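Local coordinates for uncharacterized protein Atu1656 (Agrobacterium tumefaciens, PDB 2OJH) that is of unknown function but belongs to the TolB family and folds as a six-bladed beta-propeller, at residues P47-D52 with N278-G283; E61-R66 with F82-N87; H170-N175 with S191-Q196; I187-S192 with W200-D205; F221-P226 with G272-P277. All blocks are in the same frame, centred on the assembly; numbering follows the deposited sequence.

Overall arrangement
The five contacts sample a six-bladed propeller from its centre to its outer surface. Contact 5 lies deepest, its centre about 4 Å from that of the chain, and contact 1 adjoins it, their centres about 10 Å apart; both use the loop before strand 285-291, one gripping a buried histidine, the other a tryptophan face and bridging waters. Contacts 3 and 4 belong to one blade and share Ser191 and Ser192. Contact 4 is its buried hairpin core, rich in regular backbone bonds and aromatic packing, whereas contact 3 is a partly buried, side-chain polar cluster, its centre about 19 Å from that of the chain. Contact 2, also partly buried, ties a hairpin turn to the loop between strands 76-77 and 91-92 largely through backbone and water.

Contact 1. Residues P47-D52 with N278-G283; sequences PNWSPD and NWSPDG
Trp49 lies with one face of its indole against Ser280 and Pro281, where two Trp-Ser-Pro-Asp sequences of the TolB-type beta-propeller run side by side, only 16° apart in direction. The main apolar evidence is CH-pi packing. Ser280 CB stands almost directly above the six-membered ring of Trp49, 3.5 Å from its centroid, while Pro281 CD covers the five-membered ring less centrally. Trp49 CG is anti to the backbone N (chi1 -159°), beside the carbonyl carbon, and the indole extends from there over Ser280.

Polar linkage between the backbones runs through water. One water accepts from Trp49 N at 2.8 Å and is placed to donate to Trp279 O; a second donates both to Trp49 O, at 2.8 Å, and to Trp279 O, at 3.2 Å. Trp279 O is thus the common acceptor, and it also sits 3.3 Å from Trp49 CB. The indole nitrogens take no part in this: Trp49 NE1 bonds to Gly53 O, just beyond its own segment, and Trp279 NE1 reaches His223 O.

Van der Waals contacts complete the seam at both ends, with Asn278 CB 3.4 Å from Pro47 O and Pro281 CG equally close to Pro51 O.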
# COMPACT_ATOMS: atom_id res chain seq x y z
N PRO A 47 3.56 -0.25 -6.52
CA PRO A 47 3.37 1.05 -7.17
C PRO A 47 2.33 1.95 -6.47
O PRO A 47 1.26 1.46 -6.04
CB PRO A 47 2.89 0.65 -8.58
CG PRO A 47 2.19 -0.67 -8.38
CD PRO A 47 3.01 -1.37 -7.31
N ASN A 48 2.67 3.24 -6.34
CA ASN A 48 1.69 4.32 -6.15
C ASN A 48 1.45 5.00 -7.50
O ASN A 48 2.27 4.90 -8.41
CB ASN A 48 2.27 5.47 -5.28
CG ASN A 48 2.77 5.02 -3.92
OD1 ASN A 48 3.91 5.30 -3.57
ND2 ASN A 48 1.92 4.34 -3.15
N TRP A 49 0.33 5.71 -7.61
CA TRP A 49 0.01 6.43 -8.82
C TRP A 49 -0.09 7.89 -8.47
O TRP A 49 -0.85 8.24 -7.55
CB TRP A 49 -1.34 5.94 -9.35
CG TRP A 49 -1.60 6.20 -10.83
CD1 TRP A 49 -1.38 7.37 -11.54
CD2 TRP A 49 -2.20 5.28 -11.75
NE1 TRP A 49 -1.82 7.21 -12.85
CE2 TRP A 49 -2.33 5.94 -12.99
CE3 TRP A 49 -2.67 3.95 -11.63
CZ2 TRP A 49 -2.88 5.31 -14.13
CZ3 TRP A 49 -3.21 3.33 -12.75
CH2 TRP A 49 -3.32 4.01 -13.98
N SER A 50 0.65 8.73 -9.17
CA SER A 50 0.71 10.15 -8.87
C SER A 50 -0.66 10.82 -8.99
O SER A 50 -1.47 10.43 -9.84
CB SER A 50 1.74 10.84 -9.76
OG SER A 50 1.26 11.09 -11.07
N PRO A 51 -0.94 11.80 -8.12
CA PRO A 51 -2.25 12.45 -8.15
C PRO A 51 -2.54 13.22 -9.41
O PRO A 51 -3.70 13.45 -9.70
CB PRO A 51 -2.22 13.39 -6.93
CG PRO A 51 -1.14 12.94 -6.11
CD PRO A 51 -0.12 12.30 -7.01
N ASP A 52 -1.51 13.62 -10.15
CA ASP A 52 -1.73 14.23 -11.46
C ASP A 52 -1.86 13.18 -12.59
O ASP A 52 -2.02 13.52 -13.74
CB ASP A 52 -0.66 15.27 -11.81
CG ASP A 52 0.73 14.68 -11.98
OD1 ASP A 52 0.88 13.44 -11.97
OD2 ASP A 52 1.69 15.47 -12.13
N ASN A 278 -2.58 2.11 -4.52
CA ASN A 278 -2.23 1.96 -5.95
C ASN A 278 -3.22 2.49 -7.04
O ASN A 278 -3.08 2.16 -8.22
CB ASN A 278 -1.96 0.49 -6.21
CG ASN A 278 -3.15 -0.36 -5.88
OD1 ASN A 278 -3.98 0.01 -5.04
ND2 ASN A 278 -3.27 -1.49 -6.57
N TRP A 279 -4.22 3.28 -6.65
CA TRP A 279 -5.28 3.68 -7.58
C TRP A 279 -4.84 4.90 -8.33
O TRP A 279 -4.21 5.82 -7.75
CB TRP A 279 -6.59 4.00 -6.83
CG TRP A 279 -7.34 2.78 -6.33
CD1 TRP A 279 -7.25 2.19 -5.10
CD2 TRP A 279 -8.28 2.01 -7.08
NE1 TRP A 279 -8.10 1.09 -5.04
CE2 TRP A 279 -8.76 0.98 -6.25
CE3 TRP A 279 -8.79 2.12 -8.38
CZ2 TRP A 279 -9.69 0.04 -6.69
CZ3 TRP A 279 -9.73 1.19 -8.82
CH2 TRP A 279 -10.16 0.17 -7.99
N SER A 280 -5.19 4.93 -9.61
CA SER A 280 -5.22 6.19 -10.38
C SER A 280 -6.13 7.19 -9.66
O SER A 280 -7.11 6.81 -9.01
CB SER A 280 -5.81 5.89 -11.75
OG SER A 280 -6.05 7.09 -12.44
N PRO A 281 -5.82 8.50 -9.80
CA PRO A 281 -6.67 9.49 -9.15
C PRO A 281 -8.10 9.47 -9.69
O PRO A 281 -9.01 9.92 -8.99
CB PRO A 281 -5.98 10.82 -9.49
CG PRO A 281 -5.15 10.55 -10.67
CD PRO A 281 -4.71 9.11 -10.55
N ASP A 282 -8.31 8.95 -10.90
CA ASP A 282 -9.66 8.84 -11.47
C ASP A 282 -10.49 7.67 -10.92
O ASP A 282 -11.67 7.56 -11.24
CB ASP A 282 -9.63 8.79 -13.01
CG ASP A 282 -8.99 7.50 -13.58
OD1 ASP A 282 -8.94 6.42 -12.90
OD2 ASP A 282 -8.55 7.55 -14.75
N GLY A 283 -9.87 6.78 -10.15
CA GLY A 283 -10.60 5.66 -9.54
C GLY A 283 -11.09 4.57 -10.49
O GLY A 283 -11.84 3.67 -10.08
O HOH W 1 -1.89 5.69 -5.89
O HOH W 2 -3.53 8.88 -7.15

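Contact 2. Residues E61-R66 with F82-N87; sequences EGLLYR and FATICN
Glu61 and Thr84 face each other through their carbonyl oxygens, with 4.3 Å between Glu61 O and Thr84 O. Two acceptors cannot bond directly, and two waters sit where they can donate to both; the nearer of them lies 2.6 Å from Thr84 O, although other acceptors compete for their protons.

Gly62 carries most of the contact. Its N donates to a third water, which in turn donates to Cys86 O. The same oxygen receives a CA-H...O contact from Gly62 CA at 3.3 Å, almost straight at the hydrogen (174°). Gly62 O accepts from Cys86 N at 2.8 Å with an N-H...O angle of 163°, and Cys86 CB packs 3.3 Å from Gly62 O. Both Glu61 and Gly62 have positive phi, as in the type I' turn of a tight beta hairpin, here between strands 55-60 and 63-68 of a propeller blade. Gly62 O also lies 3.1 Å from Thr84 C, so the two backbones meet closely here. Segment 82-87 has a bend of its own, an inverse gamma turn centred on Ala83.

Leu63 follows with its CB directed away, yet CD2 returns to 4.0 Å from Thr84 CB, the two side chains lying side by side. Leu64 then packs on Ile101 of strand 98-103, and Arg66 forms a salt bridge with Glu76.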
# COMPACT_ATOMS: atom_id res chain seq x y z
N GLU A 61 15.03 -2.54 -4.43
CA GLU A 61 16.31 -2.73 -3.74
C GLU A 61 16.65 -1.54 -2.84
O GLU A 61 17.80 -1.08 -2.80
CB GLU A 61 17.43 -3.02 -4.74
CG GLU A 61 17.14 -4.18 -5.70
CD GLU A 61 17.13 -5.54 -5.01
OE1 GLU A 61 17.71 -5.67 -3.91
OE2 GLU A 61 16.56 -6.51 -5.58
N GLY A 62 15.63 -1.04 -2.13
CA GLY A 62 15.80 0.04 -1.16
C GLY A 62 15.71 1.47 -1.67
O GLY A 62 15.76 2.43 -0.88
N LEU A 63 15.57 1.63 -2.99
CA LEU A 63 15.51 2.94 -3.63
C LEU A 63 14.15 3.20 -4.23
O LEU A 63 13.41 2.25 -4.55
CB LEU A 63 16.58 3.04 -4.71
CG LEU A 63 18.05 2.95 -4.23
CD1 LEU A 63 18.97 3.05 -5.44
CD2 LEU A 63 18.40 4.06 -3.23
N LEU A 64 13.80 4.47 -4.39
CA LEU A 64 12.51 4.82 -5.01
C LEU A 64 12.71 5.29 -6.44
O LEU A 64 13.67 6.01 -6.74
CB LEU A 64 11.83 5.96 -4.25
CG LEU A 64 11.01 5.71 -3.00
CD1 LEU A 64 10.37 7.06 -2.69
CD2 LEU A 64 9.94 4.67 -3.26
N TYR A 65 11.75 4.95 -7.31
CA TYR A 65 11.80 5.34 -8.72
C TYR A 65 10.46 5.85 -9.26
O TYR A 65 9.40 5.29 -8.95
CB TYR A 65 12.21 4.13 -9.58
CG TYR A 65 13.58 3.59 -9.28
CD1 TYR A 65 13.77 2.66 -8.27
CD2 TYR A 65 14.68 3.97 -10.04
CE1 TYR A 65 15.05 2.14 -7.99
CE2 TYR A 65 15.95 3.44 -9.79
CZ TYR A 65 16.12 2.54 -8.75
OH TYR A 65 17.36 2.01 -8.47
N ARG A 66 10.52 6.88 -10.11
CA ARG A 66 9.35 7.31 -10.87
C ARG A 66 9.37 6.67 -12.28
O ARG A 66 10.40 6.68 -12.95
CB ARG A 66 9.31 8.84 -11.02
CG ARG A 66 9.24 9.61 -9.71
CD ARG A 66 9.20 11.12 -9.94
NE ARG A 66 9.78 11.83 -8.80
CZ ARG A 66 11.07 12.19 -8.70
NH1 ARG A 66 11.51 12.85 -7.62
NH2 ARG A 66 11.94 11.89 -9.67
N PHE A 82 19.61 10.13 2.61
CA PHE A 82 20.25 9.03 3.34
C PHE A 82 19.38 7.78 3.29
O PHE A 82 19.83 6.70 3.64
CB PHE A 82 20.55 9.40 4.81
CG PHE A 82 19.32 9.68 5.63
CD1 PHE A 82 18.51 8.64 6.05
CD2 PHE A 82 18.99 10.98 5.98
CE1 PHE A 82 17.36 8.87 6.79
CE2 PHE A 82 17.86 11.23 6.74
CZ PHE A 82 17.03 10.16 7.13
N ALA A 83 18.14 7.94 2.87
CA ALA A 83 17.15 6.84 3.00
C ALA A 83 17.26 5.86 1.85
O ALA A 83 16.47 5.90 0.90
CB ALA A 83 15.75 7.40 3.08
N THR A 84 18.26 4.98 1.90
CA THR A 84 18.55 4.12 0.76
C THR A 84 18.20 2.67 1.07
O THR A 84 18.62 1.75 0.35
CB THR A 84 20.01 4.17 0.42
OG1 THR A 84 20.77 3.85 1.60
CG2 THR A 84 20.41 5.59 -0.07
N ILE A 85 17.46 2.46 2.16
CA ILE A 85 16.93 1.15 2.44
C ILE A 85 15.44 1.32 2.71
O ILE A 85 14.94 1.02 3.81
CB ILE A 85 17.64 0.41 3.62
CG1 ILE A 85 19.16 0.42 3.48
CG2 ILE A 85 17.18 -1.05 3.66
CD1 ILE A 85 19.93 -0.01 4.80
N CYS A 86 14.74 1.82 1.69
CA CYS A 86 13.29 1.96 1.68
C CYS A 86 12.60 0.62 1.44
O CYS A 86 13.08 -0.22 0.65
CB CYS A 86 12.85 2.93 0.59
SG CYS A 86 13.35 4.58 0.95
N ASN A 87 11.47 0.40 2.10
CA ASN A 87 10.76 -0.84 1.88
C ASN A 87 9.53 -0.56 1.00
O ASN A 87 9.44 0.52 0.40
CB ASN A 87 10.43 -1.52 3.22
CG ASN A 87 9.50 -0.69 4.11
OD1 ASN A 87 8.61 0.01 3.62
ND2 ASN A 87 9.69 -0.80 5.45
O HOH W 3 20.02 0.89 -1.70
O HOH W 4 19.19 -1.32 0.14
O HOH W 5 13.00 -1.81 -1.56

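Contact 3. Residues H170-N175 with S191-Q196; sequences HGEGRN and SSRTGQ
Arg193 curls back over Glu172, its CB 3.7 Å from Glu172 O. CG lies between the backbone N and the carbonyl carbon (chi1 77°), and CD runs beside Glu172 CB. The chain bends at chi3 to place NE, which donates to Ser191 OG at 2.8 Å in a nearly straight bond. At CZ the guanidinium face is covered centrally by Glu172 CB, 3.5 Å away.

This polar cluster sits at one end of a propeller blade, beside the antiparallel, non-hydrogen-bonded pair Asn175-Ser191 that joins strands 175-180 and 186-191.

At the tip, NH1 donates to a water that bonds weakly to Glu172 OE1. NH2 donates to Asn175 OD1 at 2.9 Å, the acceptor near the guanidinium plane but the donor 41° out of the amide carbonyl plane. Ser191 OG donates to Asn175 OD1 from the opposite face, at 2.6 Å. Beyond the arginine, Arg174 N donates to Ser192 OG at 2.8 Å, and Ser192 N returns a bond to Arg174 O at 3.0 Å.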
# COMPACT_ATOMS: atom_id res chain seq x y z
N HIS A 170 -6.13 -2.12 19.21
CA HIS A 170 -5.53 -2.38 20.50
C HIS A 170 -5.24 -3.87 20.69
O HIS A 170 -5.64 -4.47 21.67
CB HIS A 170 -6.42 -1.78 21.62
CG HIS A 170 -6.53 -0.29 21.54
ND1 HIS A 170 -7.49 0.34 20.77
CD2 HIS A 170 -5.77 0.70 22.07
CE1 HIS A 170 -7.33 1.65 20.85
NE2 HIS A 170 -6.29 1.89 21.64
N GLY A 171 -4.52 -4.45 19.73
CA GLY A 171 -3.98 -5.80 19.86
C GLY A 171 -4.97 -6.92 19.68
O GLY A 171 -4.71 -8.05 20.08
N GLU A 172 -6.12 -6.60 19.08
CA GLU A 172 -7.09 -7.61 18.67
C GLU A 172 -6.52 -8.26 17.41
O GLU A 172 -6.67 -7.73 16.33
CB GLU A 172 -8.46 -6.99 18.36
CG GLU A 172 -9.09 -6.19 19.51
CD GLU A 172 -8.73 -4.70 19.44
OE1 GLU A 172 -7.94 -4.31 18.57
OE2 GLU A 172 -9.24 -3.91 20.26
N GLY A 173 -5.84 -9.39 17.57
CA GLY A 173 -5.12 -10.01 16.45
C GLY A 173 -3.96 -9.15 16.03
O GLY A 173 -3.64 -8.16 16.69
N ARG A 174 -3.28 -9.54 14.95
CA ARG A 174 -2.31 -8.63 14.31
C ARG A 174 -3.05 -7.78 13.29
O ARG A 174 -3.90 -8.28 12.57
CB ARG A 174 -1.18 -9.40 13.62
CG ARG A 174 -0.48 -10.43 14.49
CD ARG A 174 0.66 -11.06 13.72
NE ARG A 174 1.51 -11.86 14.59
CZ ARG A 174 2.57 -12.55 14.18
NH1 ARG A 174 2.92 -12.55 12.91
NH2 ARG A 174 3.26 -13.26 15.05
N ASN A 175 -2.73 -6.50 13.21
CA ASN A 175 -3.47 -5.60 12.34
C ASN A 175 -2.49 -4.88 11.47
O ASN A 175 -1.51 -4.33 11.98
CB ASN A 175 -4.27 -4.60 13.18
CG ASN A 175 -5.17 -5.29 14.16
OD1 ASN A 175 -6.19 -5.89 13.78
ND2 ASN A 175 -4.77 -5.27 15.43
N SER A 191 -6.84 -7.98 9.64
CA SER A 191 -6.59 -8.39 10.99
C SER A 191 -6.67 -9.90 11.04
O SER A 191 -7.49 -10.52 10.33
CB SER A 191 -7.64 -7.75 11.91
OG SER A 191 -7.43 -8.12 13.26
N SER A 192 -5.82 -10.50 11.87
CA SER A 192 -5.82 -11.96 12.04
C SER A 192 -6.72 -12.40 13.18
O SER A 192 -6.74 -13.59 13.52
CB SER A 192 -4.41 -12.46 12.36
OG SER A 192 -3.95 -11.89 13.60
N ARG A 193 -7.48 -11.47 13.75
CA ARG A 193 -8.25 -11.77 14.96
C ARG A 193 -9.19 -12.97 14.82
O ARG A 193 -9.54 -13.61 15.82
CB ARG A 193 -8.96 -10.52 15.53
CG ARG A 193 -10.22 -10.05 14.80
CD ARG A 193 -10.64 -8.65 15.26
NE ARG A 193 -9.67 -7.62 14.89
CZ ARG A 193 -9.78 -6.32 15.18
NH1 ARG A 193 -10.83 -5.86 15.86
NH2 ARG A 193 -8.84 -5.46 14.78
N THR A 194 -9.60 -13.30 13.60
CA THR A 194 -10.53 -14.44 13.43
C THR A 194 -9.83 -15.73 13.03
O THR A 194 -10.49 -16.74 12.79
CB THR A 194 -11.61 -14.15 12.37
OG1 THR A 194 -10.97 -13.77 11.13
CG2 THR A 194 -12.57 -13.04 12.83
N GLY A 195 -8.51 -15.71 12.89
CA GLY A 195 -7.85 -16.97 12.52
C GLY A 195 -7.03 -16.85 11.26
O GLY A 195 -5.95 -17.44 11.16
N GLN A 196 -7.54 -16.08 10.31
CA GLN A 196 -6.76 -15.77 9.11
C GLN A 196 -6.87 -14.28 8.86
O GLN A 196 -7.69 -13.59 9.49
CB GLN A 196 -7.22 -16.61 7.91
CG GLN A 196 -8.66 -16.40 7.49
CD GLN A 196 -9.28 -17.61 6.80
OE1 GLN A 196 -9.25 -18.73 7.31
NE2 GLN A 196 -9.87 -17.37 5.63
O HOH W 6 -9.69 -3.30 16.56

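Contact 4. Residues I187-S192 with W200-D205; sequences IYFNSS and WRVRVD
Phe189 and Trp200 pair across an antiparallel hairpin of one propeller blade, and their conformations set the packing on one face. Phe189 CG takes the position between the backbone N and the carbonyl carbon (chi1 68°). The CZ and CE1 side of its ring meets the neighbouring strand: Trp200 CB lies over the face, toward the rim, 3.5 Å from Phe189 CZ, while Phe189 CE1 reaches Val202 CB at 3.8 Å. Ile187 extends this face: its CG1 meets Val204 CG1 at 4.0 Å.

On the other face, Arg201 and Tyr188 lie side by side. Arg201 CG also stands between N and the carbonyl carbon (chi1 65°), and from there the chain is extended to NE. Arg201 CB sits over the centre of the Tyr188 ring, 4.0 Å from its centroid, CD comes near CZ, and NH2 donates to Tyr188 OH at 3.0 Å through a bent bond (138°). That hydroxyl also bonds to Met256 O, and Arg201 NH1 forms a salt bridge with Glu210.

Ile187 N and O bond to Val202 O and N, and Phe189 N and O to Trp200 O and N, the shortest being Trp200 N to Phe189 O at 2.8 Å. Toward the connecting turn, Trp200 CD1 packs on Ser191 CB, and a water links Trp200 NE1 to Ser191 O.

Strand 175-180 flanks the hairpin on one side and strand 209-211 on the other, while Tyr188 packs on Pro222 and Pro224 of strand 217-224 in the next blade.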
# COMPACT_ATOMS: atom_id res chain seq x y z
N ILE A 187 -10.76 3.79 7.94
CA ILE A 187 -9.48 3.24 7.52
C ILE A 187 -9.72 1.73 7.36
O ILE A 187 -10.17 1.10 8.31
CB ILE A 187 -8.38 3.52 8.57
CG1 ILE A 187 -7.98 5.02 8.55
CG2 ILE A 187 -7.15 2.60 8.34
CD1 ILE A 187 -7.33 5.48 9.84
N TYR A 188 -9.45 1.18 6.18
CA TYR A 188 -9.58 -0.26 5.93
C TYR A 188 -8.20 -0.87 6.20
O TYR A 188 -7.15 -0.23 5.95
CB TYR A 188 -9.98 -0.54 4.46
CG TYR A 188 -11.45 -0.26 4.14
CD1 TYR A 188 -11.97 1.04 4.16
CD2 TYR A 188 -12.32 -1.31 3.84
CE1 TYR A 188 -13.35 1.27 3.89
CE2 TYR A 188 -13.67 -1.09 3.55
CZ TYR A 188 -14.17 0.20 3.58
OH TYR A 188 -15.49 0.38 3.30
N PHE A 189 -8.21 -2.09 6.73
CA PHE A 189 -6.97 -2.76 7.13
C PHE A 189 -7.26 -4.26 7.20
O PHE A 189 -8.40 -4.68 6.93
CB PHE A 189 -6.45 -2.19 8.48
CG PHE A 189 -7.34 -2.51 9.67
CD1 PHE A 189 -8.49 -1.74 9.95
CD2 PHE A 189 -7.03 -3.58 10.50
CE1 PHE A 189 -9.31 -2.05 11.02
CE2 PHE A 189 -7.86 -3.91 11.60
CZ PHE A 189 -9.01 -3.14 11.85
N ASN A 190 -6.24 -5.08 7.48
CA ASN A 190 -6.53 -6.51 7.73
C ASN A 190 -6.17 -6.95 9.14
O ASN A 190 -5.30 -6.37 9.78
CB ASN A 190 -5.93 -7.45 6.65
CG ASN A 190 -4.40 -7.41 6.55
OD1 ASN A 190 -3.73 -6.47 7.01
ND2 ASN A 190 -3.86 -8.40 5.90
N SER A 191 -6.84 -7.98 9.64
CA SER A 191 -6.59 -8.39 10.99
C SER A 191 -6.67 -9.90 11.04
O SER A 191 -7.49 -10.52 10.33
CB SER A 191 -7.64 -7.75 11.91
OG SER A 191 -7.43 -8.12 13.26
N SER A 192 -5.82 -10.50 11.87
CA SER A 192 -5.82 -11.96 12.04
C SER A 192 -6.72 -12.40 13.18
O SER A 192 -6.74 -13.59 13.52
CB SER A 192 -4.41 -12.46 12.36
OG SER A 192 -3.95 -11.89 13.60
N TRP A 200 -10.95 -5.62 7.59
CA TRP A 200 -11.75 -4.93 8.60
C TRP A 200 -11.68 -3.44 8.28
O TRP A 200 -10.85 -2.99 7.46
CB TRP A 200 -11.19 -5.19 10.01
CG TRP A 200 -11.48 -6.61 10.54
CD1 TRP A 200 -10.90 -7.78 10.13
CD2 TRP A 200 -12.39 -6.95 11.57
NE1 TRP A 200 -11.40 -8.85 10.86
CE2 TRP A 200 -12.32 -8.36 11.74
CE3 TRP A 200 -13.26 -6.21 12.37
CZ2 TRP A 200 -13.10 -9.03 12.67
CZ3 TRP A 200 -14.04 -6.88 13.30
CH2 TRP A 200 -13.95 -8.28 13.45
N ARG A 201 -12.57 -2.66 8.88
CA ARG A 201 -12.43 -1.22 8.84
C ARG A 201 -12.69 -0.59 10.21
O ARG A 201 -13.54 -1.04 10.95
CB ARG A 201 -13.32 -0.61 7.74
CG ARG A 201 -14.81 -0.77 7.95
CD ARG A 201 -15.57 -0.01 6.87
NE ARG A 201 -16.99 0.09 7.18
CZ ARG A 201 -17.90 0.67 6.41
NH1 ARG A 201 -19.17 0.70 6.81
NH2 ARG A 201 -17.56 1.20 5.24
N VAL A 202 -11.94 0.47 10.52
CA VAL A 202 -12.09 1.19 11.78
C VAL A 202 -12.39 2.66 11.48
O VAL A 202 -11.87 3.20 10.50
CB VAL A 202 -10.82 1.05 12.70
CG1 VAL A 202 -9.55 1.65 12.04
CG2 VAL A 202 -11.07 1.64 14.09
N ARG A 203 -13.22 3.31 12.30
CA ARG A 203 -13.47 4.74 12.10
C ARG A 203 -12.18 5.52 12.35
O ARG A 203 -11.38 5.13 13.20
CB ARG A 203 -14.55 5.26 13.07
CG ARG A 203 -15.95 4.69 12.87
CD ARG A 203 -16.59 5.12 11.57
NE ARG A 203 -16.26 6.48 11.17
CZ ARG A 203 -16.84 7.57 11.67
NH1 ARG A 203 -16.46 8.76 11.23
NH2 ARG A 203 -17.79 7.46 12.59
N VAL A 204 -11.98 6.64 11.66
CA VAL A 204 -10.74 7.40 11.87
C VAL A 204 -10.61 7.87 13.31
O VAL A 204 -9.49 8.05 13.79
CB VAL A 204 -10.49 8.57 10.84
CG1 VAL A 204 -10.50 8.05 9.42
CG2 VAL A 204 -11.49 9.65 11.00
N ASP A 205 -11.73 8.03 14.01
CA ASP A 205 -11.70 8.40 15.44
C ASP A 205 -11.53 7.19 16.36
O ASP A 205 -11.50 7.33 17.58
CB ASP A 205 -12.93 9.23 15.84
CG ASP A 205 -14.21 8.40 15.94
OD1 ASP A 205 -14.18 7.17 15.71
OD2 ASP A 205 -15.26 9.00 16.24
O HOH W 7 -9.90 -11.47 11.15

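Contact 5. Residues F221-P226 with G272-P277; sequences FPHPSP and GTMNSP
His223 NE2 donates to Met274 O at 2.8 Å, a bond of 160° whose acceptor lies close to the imidazole plane. The centre of the contact is about 4 Å from the centre of the chain, in the middle of the six-bladed propeller, where strand 217-224 meets the loop that precedes strand 285-291. The other nitrogen, His223 ND1, is bonded to Asp179 OD2, so the ring is fixed in rotation from both sides.

The loop also covers one face and part of the edge of the imidazole. Ser276 O stands 3.1 Å above that face, offset toward the rim, too far out of line with the NE2 proton to bond. Pro277 CA covers the same face in a CH-pi contact, 3.9 Å from the ring centroid. Met274, a selenomethionine, approaches the ring edge with SE at 5.4 Å from the centroid. The CB of His223 points toward the loop, and CG is anti to the carbonyl carbon (chi1 -52°), beside the backbone N.

Phe221, with an unusual positive phi of 58°, packs its CB 3.6 Å from Met274 O. Its ring lies beside the Asn275 amide, Phe221 CE1 being 3.4 Å from Asn275 ND2. That nitrogen is bonded to Gln271 OE1. Asn275 OD1 accepts from Asn88 ND2 and, within the loop itself, from Gly272 N at 2.9 Å, which arrives in the carbonyl plane on a lone pair.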
# COMPACT_ATOMS: atom_id res chain seq x y z
N PHE A 221 -3.62 -6.15 1.94
CA PHE A 221 -3.46 -4.97 1.11
C PHE A 221 -4.76 -4.31 0.61
O PHE A 221 -4.88 -4.03 -0.59
CB PHE A 221 -2.55 -5.27 -0.11
CG PHE A 221 -1.43 -6.23 0.17
CD1 PHE A 221 -0.42 -5.93 1.11
CD2 PHE A 221 -1.37 -7.44 -0.53
CE1 PHE A 221 0.60 -6.86 1.40
CE2 PHE A 221 -0.33 -8.37 -0.27
CZ PHE A 221 0.65 -8.08 0.69
N PRO A 222 -5.73 -4.01 1.51
CA PRO A 222 -6.92 -3.26 1.02
C PRO A 222 -6.62 -1.82 0.59
O PRO A 222 -5.96 -1.05 1.33
CB PRO A 222 -7.89 -3.33 2.22
CG PRO A 222 -6.98 -3.46 3.44
CD PRO A 222 -5.85 -4.36 2.95
N HIS A 223 -7.04 -1.48 -0.64
CA HIS A 223 -7.02 -0.12 -1.11
C HIS A 223 -8.39 0.31 -1.61
O HIS A 223 -8.83 -0.13 -2.66
CB HIS A 223 -5.92 0.06 -2.17
CG HIS A 223 -4.57 -0.43 -1.72
ND1 HIS A 223 -3.89 0.16 -0.68
CD2 HIS A 223 -3.81 -1.47 -2.14
CE1 HIS A 223 -2.74 -0.47 -0.50
NE2 HIS A 223 -2.66 -1.46 -1.38
N PRO A 224 -9.09 1.14 -0.83
CA PRO A 224 -10.29 1.82 -1.31
C PRO A 224 -10.02 2.75 -2.51
O PRO A 224 -9.06 3.54 -2.50
CB PRO A 224 -10.77 2.61 -0.10
CG PRO A 224 -10.14 1.97 1.09
CD PRO A 224 -8.82 1.43 0.59
N SER A 225 -10.85 2.63 -3.53
CA SER A 225 -10.75 3.47 -4.73
C SER A 225 -11.09 4.93 -4.37
O SER A 225 -12.01 5.17 -3.58
CB SER A 225 -11.73 2.96 -5.79
OG SER A 225 -11.89 3.87 -6.86
N PRO A 226 -10.36 5.90 -4.95
CA PRO A 226 -10.76 7.30 -4.73
C PRO A 226 -12.19 7.65 -5.17
O PRO A 226 -12.73 8.70 -4.77
CB PRO A 226 -9.75 8.11 -5.54
CG PRO A 226 -8.96 7.15 -6.33
CD PRO A 226 -9.17 5.78 -5.81
N GLY A 272 4.85 -7.27 -2.81
CA GLY A 272 5.28 -6.38 -3.91
C GLY A 272 4.18 -6.04 -4.92
O GLY A 272 4.22 -4.98 -5.57
N THR A 273 3.20 -6.94 -5.07
CA THR A 273 2.13 -6.76 -6.05
C THR A 273 1.43 -5.40 -5.84
O THR A 273 1.26 -4.63 -6.80
CB THR A 273 1.14 -7.97 -6.02
OG1 THR A 273 1.84 -9.12 -6.50
CG2 THR A 273 -0.07 -7.75 -6.91
N MSE A 274 1.02 -5.10 -4.60
CA MSE A 274 0.31 -3.84 -4.34
C MSE A 274 0.39 -3.43 -2.86
O MSE A 274 -0.65 -3.12 -2.26
CB MSE A 274 -1.17 -3.89 -4.81
CG MSE A 274 -2.00 -4.91 -4.11
SE MSE A 274 -3.88 -4.88 -4.71
CE MSE A 274 -3.54 -5.22 -6.63
N ASN A 275 1.59 -3.38 -2.26
CA ASN A 275 1.59 -3.11 -0.81
C ASN A 275 0.98 -1.77 -0.47
O ASN A 275 0.33 -1.61 0.57
CB ASN A 275 3.00 -3.17 -0.19
CG ASN A 275 3.61 -4.50 -0.34
OD1 ASN A 275 4.10 -4.84 -1.42
ND2 ASN A 275 3.57 -5.30 0.73
N SER A 276 1.23 -0.80 -1.33
CA SER A 276 0.92 0.60 -1.04
C SER A 276 -0.26 1.11 -1.89
O SER A 276 -0.63 0.46 -2.89
CB SER A 276 2.15 1.45 -1.30
OG SER A 276 3.12 1.22 -0.28
N PRO A 277 -0.88 2.25 -1.50
CA PRO A 277 -2.06 2.74 -2.22
C PRO A 277 -1.81 2.86 -3.72
O PRO A 277 -0.90 3.58 -4.14
CB PRO A 277 -2.34 4.09 -1.58
CG PRO A 277 -1.75 4.02 -0.20
CD PRO A 277 -0.53 3.10 -0.34